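Local structure of periplasmic divalent cation tolerance protein CutA (Pyrococcus horikoshii, 1UKU) at the interface of chains A and B. The protein binds copper and takes part in resistance to heavy metals, working as a homotrimer whose further oligomerization the metal ion probably promotes. Sequence-based numbering; all coordinates share one arbitrary frame. Chains: chain A/B, periplasmic divalent cation tolerance protein CutA.

Contact 1: the interface of chains A and B. Residues chain A 18, 22, 28-30; chain B 38-39.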
# COMPACT_ATOMS: atom_id res chain seq x y z
N VAL A 18 0.94 17.72 2.74
CA VAL A 18 2.09 16.94 3.21
C VAL A 18 3.23 17.82 3.69
O VAL A 18 3.85 17.53 4.73
CB VAL A 18 2.57 15.96 2.12
CG1 VAL A 18 4.00 15.49 2.32
CG2 VAL A 18 1.58 14.80 2.04
N LEU A 22 4.83 17.97 7.42
CA LEU A 22 6.28 17.89 7.67
C LEU A 22 6.73 19.09 8.50
O LEU A 22 7.46 18.92 9.47
CB LEU A 22 7.07 17.80 6.36
CG LEU A 22 7.00 16.42 5.69
CD1 LEU A 22 7.40 16.52 4.22
CD2 LEU A 22 7.89 15.42 6.39
N ALA A 28 7.26 11.86 9.37
CA ALA A 28 8.65 11.85 8.95
C ALA A 28 8.81 11.86 7.44
O ALA A 28 9.83 12.33 6.92
CB ALA A 28 9.37 10.66 9.51
N CYS A 29 7.84 11.31 6.73
CA CYS A 29 7.92 11.29 5.28
C CYS A 29 6.59 10.90 4.68
O CYS A 29 5.70 10.39 5.35
CB CYS A 29 9.00 10.35 4.85
SG CYS A 29 8.62 8.75 5.29
N ALA A 30 6.47 11.22 3.40
CA ALA A 30 5.30 10.93 2.58
C ALA A 30 5.75 10.37 1.23
O ALA A 30 6.78 10.77 0.71
CB ALA A 30 4.48 12.13 2.41
N PHE B 38 8.61 12.98 -0.03
CA PHE B 38 8.83 14.23 0.65
C PHE B 38 9.24 13.95 2.07
O PHE B 38 8.61 13.14 2.76
CB PHE B 38 7.59 15.10 0.62
CG PHE B 38 7.16 15.48 -0.75
CD1 PHE B 38 6.41 14.61 -1.53
CD2 PHE B 38 7.51 16.69 -1.28
CE1 PHE B 38 6.06 14.93 -2.81
CE2 PHE B 38 7.14 17.03 -2.59
CZ PHE B 38 6.41 16.13 -3.33
N TYR B 39 10.32 14.58 2.51
CA TYR B 39 10.84 14.32 3.85
C TYR B 39 11.79 15.45 4.21
O TYR B 39 12.04 16.34 3.41
CB TYR B 39 11.51 12.95 3.92
CG TYR B 39 12.57 12.77 2.88
CD1 TYR B 39 12.27 12.22 1.65
CD2 TYR B 39 13.89 13.18 3.10
CE1 TYR B 39 13.22 12.08 0.68
CE2 TYR B 39 14.86 13.03 2.14
CZ TYR B 39 14.50 12.50 0.92
OH TYR B 39 15.46 12.34 -0.06
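A:Ala30 and B:Phe38 face each other as a reciprocal backbone pair where strand 29-41 of one CutA subunit runs antiparallel to strand 29-41 of the next, an intersubunit sheet junction of the homotrimer. A:Ala30 N donates to B:Phe38 O at 2.9 Å. The return bond, from B:Phe38 N to A:Ala30 O, spans 3.0 Å. A second antiparallel bridge, A:Cys29 with B:Tyr39, continues the register.

The tight part of the patch is this strand pair; the helix side is looser. From helix 11-23, A:Leu22 reaches the strand with its two methyls divided: CD1 lies 3.8 Å from the carbonyl carbon C of B:Phe38, whereas CD2 approaches CA of B:Tyr39 at 4.0 Å. CG1 of A:Val18 meets CB of B:Phe38 at 4.0 Å, the two side chains crossing at about a right angle. That methyl lies opposite the backbone N (chi1 160°), which directs it at the strand. The phenyl ring of B:Phe38 points away from A:Leu22, so CB makes the nearest side-chain contact with both helix residues. On the A:Cys29 flank, CB rather than SG meets B:Tyr39, 3.7 Å from its CB.

Contact 2: the interface of chains A and B. Residues chain A 1, 87-89, 92; chain B 79-81.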
# COMPACT_ATOMS: atom_id res chain seq x y z
N MET A 1 5.95 2.07 14.80
CA MET A 1 5.56 3.13 13.84
C MET A 1 4.28 2.73 13.15
O MET A 1 3.83 1.59 13.24
CB MET A 1 6.68 3.37 12.83
CG MET A 1 6.92 2.26 11.84
SD MET A 1 8.04 2.73 10.48
CE MET A 1 6.93 3.70 9.44
N ASP A 87 6.86 -4.59 12.00
CA ASP A 87 8.30 -4.51 12.27
C ASP A 87 8.96 -3.62 11.24
O ASP A 87 8.42 -3.42 10.16
CB ASP A 87 8.97 -5.89 12.36
CG ASP A 87 10.22 -5.89 13.23
OD1 ASP A 87 10.57 -4.87 13.84
OD2 ASP A 87 10.91 -6.92 13.37
N VAL A 88 10.09 -3.04 11.61
CA VAL A 88 10.87 -2.17 10.74
C VAL A 88 12.32 -2.24 11.17
O VAL A 88 12.62 -2.51 12.35
CB VAL A 88 10.29 -0.71 10.77
CG1 VAL A 88 10.31 -0.20 12.18
CG2 VAL A 88 11.00 0.21 9.83
N ASN A 89 13.23 -2.01 10.24
CA ASN A 89 14.66 -1.92 10.59
C ASN A 89 14.90 -0.77 11.54
O ASN A 89 14.38 0.33 11.37
CB ASN A 89 15.57 -1.82 9.38
CG ASN A 89 15.19 -0.67 8.46
OD1 ASN A 89 14.02 -0.50 8.07
ND2 ASN A 89 16.20 0.11 8.04
N TYR A 92 16.04 2.92 10.46
CA TYR A 92 14.98 3.73 9.93
C TYR A 92 14.05 4.25 11.03
O TYR A 92 13.66 5.41 11.04
CB TYR A 92 14.18 2.96 8.88
CG TYR A 92 13.13 3.83 8.25
CD1 TYR A 92 13.46 4.70 7.24
CD2 TYR A 92 11.82 3.83 8.71
CE1 TYR A 92 12.50 5.52 6.67
CE2 TYR A 92 10.87 4.65 8.16
CZ TYR A 92 11.21 5.47 7.13
OH TYR A 92 10.25 6.30 6.58
N ALA B 79 14.08 2.36 4.29
CA ALA B 79 12.86 1.92 4.95
C ALA B 79 12.64 0.45 4.61
O ALA B 79 12.55 0.08 3.45
CB ALA B 79 11.68 2.74 4.50
N ILE B 80 12.54 -0.39 5.63
CA ILE B 80 12.24 -1.80 5.44
C ILE B 80 11.10 -2.16 6.39
O ILE B 80 11.32 -2.49 7.56
CB ILE B 80 13.48 -2.71 5.70
CG1 ILE B 80 14.70 -2.16 4.99
CG2 ILE B 80 13.18 -4.14 5.22
CD1 ILE B 80 16.00 -2.91 5.33
N ILE B 81 9.88 -2.12 5.86
CA ILE B 81 8.64 -2.06 6.64
C ILE B 81 7.83 -3.33 6.44
O ILE B 81 7.40 -3.62 5.33
CB ILE B 81 7.84 -0.83 6.20
CG1 ILE B 81 8.54 0.45 6.74
CG2 ILE B 81 6.40 -0.88 6.67
CD1 ILE B 81 8.05 1.79 6.17
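A:Asn89 OD1, the side-chain amide oxygen, accepts the backbone N-H of B:Ile80 at 2.9 Å. The donor is tilted 34° from the carbonyl plane and the angle at the hydrogen is 133°, so the bond is short but bent. In A:Asn89, CG sits between the backbone N and the carbonyl carbon (chi1 54°), which turns the amide toward B:Ile80; the two side chains cross at about a right angle, with A:Asn89 CG 3.8 Å from B:Ile80 CG1. A weak bond from A:Asn89 N to B:Ile80 O adds a backbone link beside it.

This is a short antiparallel junction between subunits, with A:Val88 bridged to B:Ile81. Their side chains lie alongside one another and point the same way, A:Val88 CG2 being 4.0 Å from B:Ile81 CG1. Within chain A, A:Val88 N donates to the carboxylate oxygen OD1 of A:Asp87 from above the carboxylate plane, a local bond that ties the side chain of A:Asp87 to the strand.

On the helix 90-99 side, B:Ala79 sets its methyl over one face of the A:Tyr92 ring, 3.8 Å from CB to the ring centroid and offset toward the rim. Beside the ring, A:Met1 CE touches B:Ile81 CD1 at 3.9 Å.

Contact 3: the interface of chains A and B. Residues chain A 87-88; chain B 62-63.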
# COMPACT_ATOMS: atom_id res chain seq x y z
N ASP A 87 6.86 -4.59 12.00
CA ASP A 87 8.30 -4.51 12.27
C ASP A 87 8.96 -3.62 11.24
O ASP A 87 8.42 -3.42 10.16
CB ASP A 87 8.97 -5.89 12.36
CG ASP A 87 10.22 -5.89 13.23
OD1 ASP A 87 10.57 -4.87 13.84
OD2 ASP A 87 10.91 -6.92 13.37
N VAL A 88 10.09 -3.04 11.61
CA VAL A 88 10.87 -2.17 10.74
C VAL A 88 12.32 -2.24 11.17
O VAL A 88 12.62 -2.51 12.35
CB VAL A 88 10.29 -0.71 10.77
CG1 VAL A 88 10.31 -0.20 12.18
CG2 VAL A 88 11.00 0.21 9.83
N TRP B 62 11.24 -13.22 7.44
CA TRP B 62 11.39 -11.77 7.69
C TRP B 62 12.81 -11.36 8.07
O TRP B 62 13.36 -10.46 7.49
CB TRP B 62 10.41 -11.31 8.76
CG TRP B 62 10.72 -9.98 9.36
CD1 TRP B 62 10.93 -9.73 10.68
CD2 TRP B 62 10.80 -8.72 8.69
NE1 TRP B 62 11.16 -8.39 10.88
CE2 TRP B 62 11.11 -7.75 9.67
CE3 TRP B 62 10.70 -8.32 7.36
CZ2 TRP B 62 11.26 -6.39 9.36
CZ3 TRP B 62 10.88 -6.97 7.06
CH2 TRP B 62 11.15 -6.02 8.05
N GLU B 63 13.41 -11.99 9.08
CA GLU B 63 14.70 -11.51 9.55
C GLU B 63 15.79 -11.69 8.49
O GLU B 63 16.62 -10.82 8.29
CB GLU B 63 15.12 -12.18 10.90
CG GLU B 63 14.26 -11.74 12.09
CD GLU B 63 14.30 -10.25 12.38
OE1 GLU B 63 15.18 -9.51 11.87
OE2 GLU B 63 13.43 -9.82 13.18
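A:Asp87 has an extended backbone in the short strand 87-88, facing B:Trp62 and B:Glu63 in the first turn of helix 62-72 of the neighbouring subunit, a strand-to-helix contact within the trimer of this CutA-family protein. The indole N-H of B:Trp62 donates to the carboxylate: NE1 lies 2.9 Å from A:Asp87 OD2, with 157° at the hydrogen. The N-H comes from above the carboxylate plane, 36° out of it, and OD2 itself stands slightly off the indole plane.

Carboxylate and ring meet inclined, their planes 53° apart. A carbon contact accompanies the bond: A:Asp87 CB lies 3.8 Å from B:Trp62 CZ2, well off the indole plane, on the same side as OD2. Placing CG of B:Trp62 opposite the backbone N carries the indole out from the helix to A:Asp87. The two carboxylate oxygens have separate partners, OD2 across the interface and OD1 in its own strand, an arrangement that should restrict rotation of the group.

B:Glu63 is more peripheral. Its side chain bends at the second torsion and brings OE2 to 3.8 Å from A:Asp87 OD2. Two acidic groups this near could raise the proton affinity of one of them, although protonation is not seen here.

Contacts 2 and 3 are neighbours, with C-alpha centres about 7 Å apart, and share A:Asp87 and A:Val88 of strand 87-88. That strand thus pairs with strand 81-84 and also meets helix 62-72, so one short segment of chain A joins two elements of chain B. Contact 1 lies farther off, about 16 Å from contact 2 and 22 Å from contact 3 between C-alpha centres, and uses strand 29-41 from both subunits. The chains are therefore joined through separate antiparallel strand pairings in contacts 1 and 2. Recurring between subunits of the homotrimer, this spread of contacts would constrain their relative orientation.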